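Local coordinates for ERPP protein (Borrelia burgdorferi, PDB 4BOB) that probably binds the human complement regulator factor H as an outer surface lipoprotein, helping the Lyme disease spirochaete evade complement, at residues 46-51 / 125-130. Numbering follows the deposited sequence.
Sequences SNWTDL and ESINGA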
loop_
_atom_site.group_PDB
_atom_site.type_symbol
_atom_site.label_atom_id
_atom_site.label_comp_id
_atom_site.label_asym_id
_atom_site.label_seq_id
_atom_site.Cartn_x
_atom_site.Cartn_y
_atom_site.Cartn_z
ATOM N N SER A 46 -15.128 10.772 2.404
ATOM C CA SER A 46 -15.056 9.301 2.281
ATOM C C SER A 46 -15.544 8.781 0.918
ATOM O O SER A 46 -16.373 7.869 0.832
ATOM C CB SER A 46 -15.787 8.584 3.429
ATOM O OG SER A 46 -15.682 9.312 4.633
ATOM N N ASN A 47 -15.017 9.360 -0.151
ATOM C CA ASN A 47 -15.198 8.782 -1.472
ATOM C C ASN A 47 -13.873 8.291 -2.049
ATOM O O ASN A 47 -12.897 9.026 -2.083
ATOM C CB ASN A 47 -15.834 9.798 -2.431
ATOM C CG ASN A 47 -17.295 10.114 -2.104
ATOM O OD1 ASN A 47 -17.900 10.952 -2.774
ATOM N ND2 ASN A 47 -17.869 9.448 -1.091
ATOM N N TRP A 48 -13.855 7.050 -2.511
ATOM C CA TRP A 48 -12.722 6.535 -3.270
ATOM C C TRP A 48 -12.442 7.382 -4.488
ATOM O O TRP A 48 -13.279 7.481 -5.386
ATOM C CB TRP A 48 -13.002 5.114 -3.762
ATOM C CG TRP A 48 -13.051 4.112 -2.674
ATOM C CD1 TRP A 48 -14.116 3.353 -2.299
ATOM C CD2 TRP A 48 -11.977 3.781 -1.799
ATOM N NE1 TRP A 48 -13.762 2.546 -1.252
ATOM C CE2 TRP A 48 -12.453 2.794 -0.918
ATOM C CE3 TRP A 48 -10.655 4.219 -1.687
ATOM C CZ2 TRP A 48 -11.658 2.237 0.068
ATOM C CZ3 TRP A 48 -9.870 3.675 -0.725
ATOM C CH2 TRP A 48 -10.366 2.683 0.150
ATOM N N THR A 49 -11.251 7.966 -4.519
ATOM C CA THR A 49 -10.784 8.765 -5.651
ATOM C C THR A 49 -9.429 8.193 -6.060
ATOM O O THR A 49 -8.692 7.671 -5.215
ATOM C CB THR A 49 -10.687 10.278 -5.281
ATOM O OG1 THR A 49 -10.192 11.047 -6.392
ATOM C CG2 THR A 49 -9.782 10.501 -4.080
ATOM N N ASP A 50 -9.102 8.267 -7.348
ATOM C CA ASP A 50 -7.765 7.867 -7.783
ATOM C C ASP A 50 -6.715 8.860 -7.277
ATOM O O ASP A 50 -6.848 10.070 -7.492
ATOM C CB ASP A 50 -7.688 7.786 -9.303
ATOM C CG ASP A 50 -8.472 6.644 -9.866
ATOM O OD1 ASP A 50 -9.039 5.887 -9.063
ATOM O OD2 ASP A 50 -8.516 6.500 -11.109
ATOM N N LEU A 51 -5.681 8.329 -6.615
ATOM C CA LEU A 51 -4.563 9.098 -6.044
ATOM C C LEU A 51 -3.337 9.129 -6.966
ATOM O O LEU A 51 -2.769 10.198 -7.210
ATOM C CB LEU A 51 -4.169 8.467 -4.713
ATOM C CG LEU A 51 -2.964 9.008 -3.942
ATOM C CD1 LEU A 51 -3.099 10.513 -3.663
ATOM C CD2 LEU A 51 -2.844 8.213 -2.651
ATOM N N GLU A 125 -12.306 -5.610 -1.428
ATOM C CA GLU A 125 -13.417 -4.672 -1.551
ATOM C C GLU A 125 -13.725 -4.412 -3.005
ATOM O O GLU A 125 -12.856 -3.938 -3.744
ATOM C CB GLU A 125 -13.099 -3.349 -0.854
ATOM C CG GLU A 125 -13.865 -3.139 0.431
ATOM C CD GLU A 125 -13.630 -1.762 1.021
ATOM O OE1 GLU A 125 -13.539 -0.775 0.243
ATOM O OE2 GLU A 125 -13.548 -1.668 2.270
ATOM N N SER A 126 -14.949 -4.745 -3.402
ATOM C CA SER A 126 -15.485 -4.378 -4.704
ATOM C C SER A 126 -15.781 -2.887 -4.600
ATOM O O SER A 126 -16.367 -2.462 -3.611
ATOM C CB SER A 126 -16.768 -5.179 -4.999
ATOM O OG SER A 126 -16.669 -5.904 -6.218
ATOM N N ILE A 127 -15.358 -2.089 -5.581
ATOM C CA ILE A 127 -15.540 -0.625 -5.508
ATOM C C ILE A 127 -16.564 -0.170 -6.568
ATOM O O ILE A 127 -17.617 0.399 -6.205
ATOM C CB ILE A 127 -14.167 0.138 -5.525
ATOM C CG1 ILE A 127 -13.574 0.141 -4.102
ATOM C CG2 ILE A 127 -14.305 1.577 -6.017
ATOM C CD1 ILE A 127 -12.098 0.449 -3.999
ATOM N N ASN A 128 -16.293 -0.430 -7.850
ATOM C CA ASN A 128 -17.320 -0.234 -8.889
ATOM C C ASN A 128 -17.851 -1.622 -9.180
ATOM O O ASN A 128 -18.845 -2.034 -8.570
ATOM C CB ASN A 128 -16.769 0.481 -10.138
ATOM C CG ASN A 128 -17.869 0.969 -11.089
ATOM O OD1 ASN A 128 -18.982 0.453 -11.093
ATOM N ND2 ASN A 128 -17.546 1.964 -11.910
ATOM N N GLY A 129 -17.186 -2.355 -10.070
ATOM C CA GLY A 129 -17.359 -3.813 -10.148
ATOM C C GLY A 129 -16.061 -4.559 -9.885
ATOM O O GLY A 129 -16.007 -5.780 -10.045
ATOM N N ALA A 130 -15.031 -3.820 -9.454
ATOM C CA ALA A 130 -13.635 -4.298 -9.422
ATOM C C ALA A 130 -13.129 -4.481 -8.001
ATOM O O ALA A 130 -13.004 -3.488 -7.262
ATOM C CB ALA A 130 -12.727 -3.322 -10.162
#
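Trp48 CG and Ile127 CG1 each lie on the backbone N side, opposite the carbonyl carbon (chi1 -69° and -82°), and from there the two side chains reach for each other, crossing at about a right angle. Ile127 keeps its CG1 arm extended, laying CD1 over one face of the indole. That methyl sits almost on the normal of the five-membered ring, with Ile127 CD1 3.8 Å from the centroid of that Trp48 ring, a CH-pi contact. Ile127 CG1 follows over the same face, 3.7 Å from Trp48 CD1, while the Ile127 CG2 branch, anti to the backbone N, touches more loosely at 4.1 Å from that same Trp48 CD1. The CA atoms of Trp48 and Ile127 are 8.0 Å apart, although strand 48-58 and strand 119-126, which ends just before Ile127, are not neighbours. Strands 34-42, 149-155 and 131-139 lie between them in the eight-stranded antiparallel sheet, which is consistent with a strongly curled sheet. Both side chains also touch Ala153 of strand 149-155, and Trp48 contacts Lys40 and Lys42 of 34-42. Ile127 opens the turn from 119-126 into 131-139, Ile127 N hydrogen-bonded to Ala130 O at 3.2 Å. Two residues earlier, on strand 119-126, Glu125 also points its CB toward the tryptophan segment, its chain extended beyond CG. Its carboxylate stands 65° from the indole plane, and Glu125 OE1 approaches obliquely, 3.6 Å from Trp48 CZ2. Trp48 NE1 is equally far from Glu125 OE1, a distance too long for a hydrogen bond.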